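PDB 6KNS: putative metal-dependent hydrolase from Bacillus subtilis, which is a metallo-beta-lactamase fold protein that binds zinc and calcium ions and is probably a hydrolase, perhaps with tRNA 3'-processing endoribonuclease activity as in its relatives. Local coordinates for residues 22-27 and 242-247; 199-204 and 213-218. All blocks are in the same frame, centred on the assembly; numbering follows the deposited sequence.

Interaction 1 of 2, residues 22-27 and 242-247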
# COMPACT_ATOMS: atom_id res chain seq x y z
N ASN A 22 -6.80 8.72 -3.99
CA ASN A 22 -7.15 7.80 -5.07
C ASN A 22 -6.02 7.61 -6.11
O ASN A 22 -6.26 7.08 -7.21
CB ASN A 22 -8.45 8.21 -5.74
CG ASN A 22 -9.63 8.18 -4.75
OD1 ASN A 22 -9.91 7.15 -4.13
ND2 ASN A 22 -10.29 9.31 -4.59
N GLU A 23 -4.81 7.99 -5.72
CA GLU A 23 -3.65 7.77 -6.57
C GLU A 23 -2.66 6.82 -5.91
O GLU A 23 -3.02 6.09 -4.96
CB GLU A 23 -2.97 9.09 -6.91
CG GLU A 23 -3.92 10.10 -7.57
CD GLU A 23 -4.50 9.63 -8.92
OE1 GLU A 23 -3.91 8.74 -9.60
OE2 GLU A 23 -5.59 10.15 -9.28
N ALA A 24 -1.45 6.77 -6.47
CA ALA A 24 -0.44 5.80 -6.06
C ALA A 24 0.96 6.41 -6.02
O ALA A 24 1.20 7.48 -6.59
CB ALA A 24 -0.47 4.54 -6.95
N THR A 25 1.88 5.73 -5.33
CA THR A 25 3.31 6.14 -5.38
C THR A 25 4.03 5.21 -6.37
O THR A 25 3.37 4.48 -7.11
CB THR A 25 3.96 6.20 -4.00
OG1 THR A 25 4.18 4.88 -3.48
CG2 THR A 25 3.10 6.99 -3.01
N SER A 26 5.36 5.30 -6.45
CA SER A 26 6.10 4.69 -7.54
C SER A 26 5.80 3.23 -7.88
O SER A 26 5.92 2.34 -7.06
CB SER A 26 7.59 4.84 -7.32
OG SER A 26 7.97 6.22 -7.26
N GLY A 27 5.46 3.02 -9.14
CA GLY A 27 5.26 1.71 -9.75
C GLY A 27 5.12 1.85 -11.26
O GLY A 27 4.29 2.65 -11.75
N ALA A 242 3.57 12.42 -15.63
CA ALA A 242 3.13 11.07 -15.32
C ALA A 242 1.73 11.09 -14.64
O ALA A 242 1.43 12.00 -13.90
CB ALA A 242 4.16 10.41 -14.37
N LYS A 243 0.92 10.07 -14.88
CA LYS A 243 -0.31 9.80 -14.11
C LYS A 243 -0.57 8.31 -14.17
O LYS A 243 -0.10 7.66 -15.10
CB LYS A 243 -1.52 10.58 -14.69
CG LYS A 243 -1.89 10.24 -16.20
CD LYS A 243 -3.32 10.72 -16.60
CE LYS A 243 -3.48 12.22 -16.48
NZ LYS A 243 -4.85 12.68 -16.91
N SER A 244 -1.28 7.73 -13.21
CA SER A 244 -1.64 6.30 -13.32
C SER A 244 -2.35 6.12 -14.64
O SER A 244 -3.18 6.93 -14.99
CB SER A 244 -2.56 5.81 -12.17
OG SER A 244 -1.95 5.94 -10.89
N GLY A 245 -1.97 5.11 -15.41
CA GLY A 245 -2.59 4.86 -16.70
C GLY A 245 -1.85 5.43 -17.90
O GLY A 245 -2.14 5.09 -19.06
N PHE A 246 -0.92 6.33 -17.64
CA PHE A 246 -0.11 6.85 -18.73
C PHE A 246 0.61 5.69 -19.46
O PHE A 246 1.28 4.89 -18.82
CB PHE A 246 0.93 7.84 -18.20
CG PHE A 246 1.80 8.44 -19.29
CD1 PHE A 246 2.96 7.79 -19.71
CD2 PHE A 246 1.45 9.65 -19.87
CE1 PHE A 246 3.74 8.32 -20.70
CE2 PHE A 246 2.25 10.21 -20.88
CZ PHE A 246 3.38 9.54 -21.29
N VAL A 247 0.51 5.65 -20.79
CA VAL A 247 1.08 4.57 -21.57
C VAL A 247 2.09 5.16 -22.53
O VAL A 247 1.80 6.12 -23.24
CB VAL A 247 -0.01 3.73 -22.34
CG1 VAL A 247 0.58 2.87 -23.41
CG2 VAL A 247 -0.89 2.87 -21.35
O HOH W 1 -1.92 9.48 -11.01
O HOH W 2 -0.66 7.71 -9.22
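Glu23 and Ser244 bring the ends of their side chains toward each other without bonding directly: Glu23 OE1 stops 3.7 Å from Ser244 OG, and two waters make the polar links. Water 1 donates a short hydrogen bond to Glu23 OE1, 2.5 Å away, and accepts one from Ser244 N at 2.9 Å, so one carboxylate oxygen is tied to the backbone of the other loop. The bend in the Glu23 chain (chi2 -62°) turns this oxygen toward the serine. Water 2 accepts from Ala24 N at 3.0 Å and donates to Ser244 OG at 2.8 Å. Ser244 points its CB at the other loop, and its hydroxyl is also hydrogen-bonded to Ile12 O, so this short side chain serves both a water and the strand 7-13.

Both segments are connecting loops of the metallo-beta-lactamase fold: 22-27 leads into strand 27-32 of one sheet, while 242-247 passes from strand 238-241 of the other sheet to strand 247-249 of the first. Within the second loop a type II turn runs from Lys243 to Phe246, closed by Phe246 N on Lys243 O, and Gly245 suits its third position because a side chain there would strike the preceding carbonyl. Ala24, buried, directs its small methyl at Ser244, with CB 4.4 Å from OG. The backbone O of Glu23 is hydrogen-bonded to Ser47 OG of the second subunit.

Interaction 2 of 2, residues 199-204 and 213-218. With ZN (zinc ion), chain G.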
# COMPACT_ATOMS: atom_id res chain seq x y z
N LEU A 199 14.11 21.81 -14.00
CA LEU A 199 15.24 22.23 -14.82
C LEU A 199 16.28 21.11 -14.95
O LEU A 199 16.88 20.91 -16.01
CB LEU A 199 15.88 23.49 -14.27
CG LEU A 199 14.94 24.70 -14.08
CD1 LEU A 199 15.70 25.92 -13.49
CD2 LEU A 199 14.25 25.09 -15.38
N GLU A 200 16.46 20.37 -13.86
CA GLU A 200 17.45 19.30 -13.81
C GLU A 200 17.01 18.10 -14.64
O GLU A 200 17.82 17.53 -15.41
CB GLU A 200 17.74 18.93 -12.36
CG GLU A 200 18.58 20.03 -11.66
CD GLU A 200 18.52 20.01 -10.13
OE1 GLU A 200 17.54 19.47 -9.55
OE2 GLU A 200 19.44 20.57 -9.51
N ALA A 201 15.74 17.74 -14.53
CA ALA A 201 15.19 16.70 -15.38
C ALA A 201 15.37 17.13 -16.85
O ALA A 201 15.77 16.34 -17.68
CB ALA A 201 13.73 16.45 -15.04
N GLY A 202 15.06 18.39 -17.15
CA GLY A 202 15.18 18.89 -18.51
C GLY A 202 16.60 18.81 -19.05
O GLY A 202 16.84 18.49 -20.22
N ARG A 203 17.54 19.12 -18.17
CA ARG A 203 18.93 19.16 -18.53
C ARG A 203 19.39 17.77 -18.93
O ARG A 203 20.09 17.62 -19.93
CB ARG A 203 19.75 19.68 -17.36
CG ARG A 203 21.24 19.61 -17.63
CD ARG A 203 22.04 20.37 -16.60
NE ARG A 203 23.45 20.48 -17.03
CZ ARG A 203 24.49 20.73 -16.25
NH1 ARG A 203 24.34 20.88 -14.94
NH2 ARG A 203 25.71 20.82 -16.79
N ILE A 204 18.96 16.77 -18.18
CA ILE A 204 19.34 15.38 -18.48
C ILE A 204 18.80 14.96 -19.84
O ILE A 204 19.56 14.47 -20.68
CB ILE A 204 18.93 14.36 -17.42
CG1 ILE A 204 19.63 14.63 -16.08
CG2 ILE A 204 19.32 13.00 -17.89
CD1 ILE A 204 18.95 13.96 -14.82
N LEU A 213 10.65 13.05 -22.53
CA LEU A 213 10.80 13.14 -21.09
C LEU A 213 9.45 12.99 -20.39
O LEU A 213 8.47 13.62 -20.79
CB LEU A 213 11.48 14.47 -20.71
CG LEU A 213 11.67 14.80 -19.23
CD1 LEU A 213 12.51 13.70 -18.55
CD2 LEU A 213 12.31 16.19 -19.05
N LEU A 214 9.43 12.14 -19.36
CA LEU A 214 8.26 11.93 -18.49
C LEU A 214 8.61 12.26 -17.06
O LEU A 214 9.48 11.64 -16.48
CB LEU A 214 7.76 10.48 -18.56
CG LEU A 214 6.49 10.15 -17.76
CD1 LEU A 214 5.26 10.85 -18.37
CD2 LEU A 214 6.25 8.65 -17.70
N LEU A 215 7.92 13.24 -16.50
CA LEU A 215 8.18 13.71 -15.17
C LEU A 215 7.32 12.96 -14.18
O LEU A 215 6.11 12.86 -14.35
CB LEU A 215 7.90 15.22 -15.12
CG LEU A 215 8.68 16.08 -16.13
CD1 LEU A 215 8.24 17.57 -16.05
CD2 LEU A 215 10.20 15.96 -15.95
N THR A 216 7.92 12.48 -13.10
CA THR A 216 7.21 11.66 -12.14
C THR A 216 7.71 11.94 -10.69
O THR A 216 8.45 12.90 -10.42
CB THR A 216 7.32 10.18 -12.57
OG1 THR A 216 6.48 9.37 -11.74
CG2 THR A 216 8.79 9.66 -12.48
N HIS A 217 7.26 11.12 -9.75
CA HIS A 217 7.59 11.28 -8.33
C HIS A 217 7.16 12.66 -7.88
O HIS A 217 7.92 13.41 -7.27
CB HIS A 217 9.07 11.07 -8.09
CG HIS A 217 9.40 10.55 -6.74
ND1 HIS A 217 9.57 11.36 -5.64
CD2 HIS A 217 9.54 9.27 -6.30
CE1 HIS A 217 9.85 10.61 -4.59
NE2 HIS A 217 9.83 9.34 -4.96
N LEU A 218 5.90 12.95 -8.15
CA LEU A 218 5.35 14.30 -8.16
C LEU A 218 5.09 14.84 -6.76
O LEU A 218 4.84 14.06 -5.83
CB LEU A 218 4.04 14.31 -8.95
CG LEU A 218 4.13 13.86 -10.39
CD1 LEU A 218 2.68 13.75 -11.02
CD2 LEU A 218 5.07 14.79 -11.16
ZN ZN G . 10.81 7.99 -3.67
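A single methyl carbon, Leu213 CD2, reaches the main chain of the facing helix, lying 3.7 Å from Ala201 O and 4.0 Å from Gly202 CA. Ala201 and Gly202 present little bulk on this face of the helix: Ala201 has just one methyl, directed at the strand, and Gly202 meets the leucine with its CA. With CG anti to the backbone N (chi1 177°), Leu213 extends its branched end toward the helix, where CD2 also lies 4.3 Å from Ala201 CB.

Leu215, two residues further along the strand, supplies the other apolar contact. Its CB does not point straight at the helix, but chi1 of -57° places CG beside the backbone N and the outstretched end brings CD2 to 3.7 Å from Ala201 CB. Ala201 CB thus meets CD2 of both leucines, with the Leu215 methyl the closer. Ala201 also touches Ser180 of strand 177-181, while Leu215 packs on Leu227 and Ala231 of helix 225-231. All four touching residues are buried, and between the segments the contact is one of van der Waals packing, without hydrogen bonds.

The short axes of helix and strand pass 9.4 Å apart and run nearly antiparallel, at 153°. Just past the strand, His217 binds zinc through NE2 at 2.1 Å, a site completed by Asp69, His70 and Asp161. Strands 177-181 and 212-216 run parallel and are joined through helix 198-208, a beta-alpha-beta unit of the metallo-beta-lactamase fold, with a zinc ligand just past the second strand.

How the interactions relate
The two contacts lie 16 Å apart, centre to centre, and meet where strand 212-216 passes beside the start of loop 242-247. There Ala242 N lies 2.9 Å from Leu215 O, a probable hydrogen bond, and Ala242 O packs 3.6 Å from Leu218 CD1. Leu215 therefore faces the helix of interaction 2 with its side chain and the loop of interaction 1 with its carbonyl. Segment 213-218 also carries the zinc ligand His217, beyond the part that packs on the helix, and Ser26 of loop 22-27 sets its OG 3.6 Å from His217 CD2. The side chain of Ala24 is about 12 Å from a bound zinc. Along the sequence, both segments of interaction 2 fall between those of interaction 1.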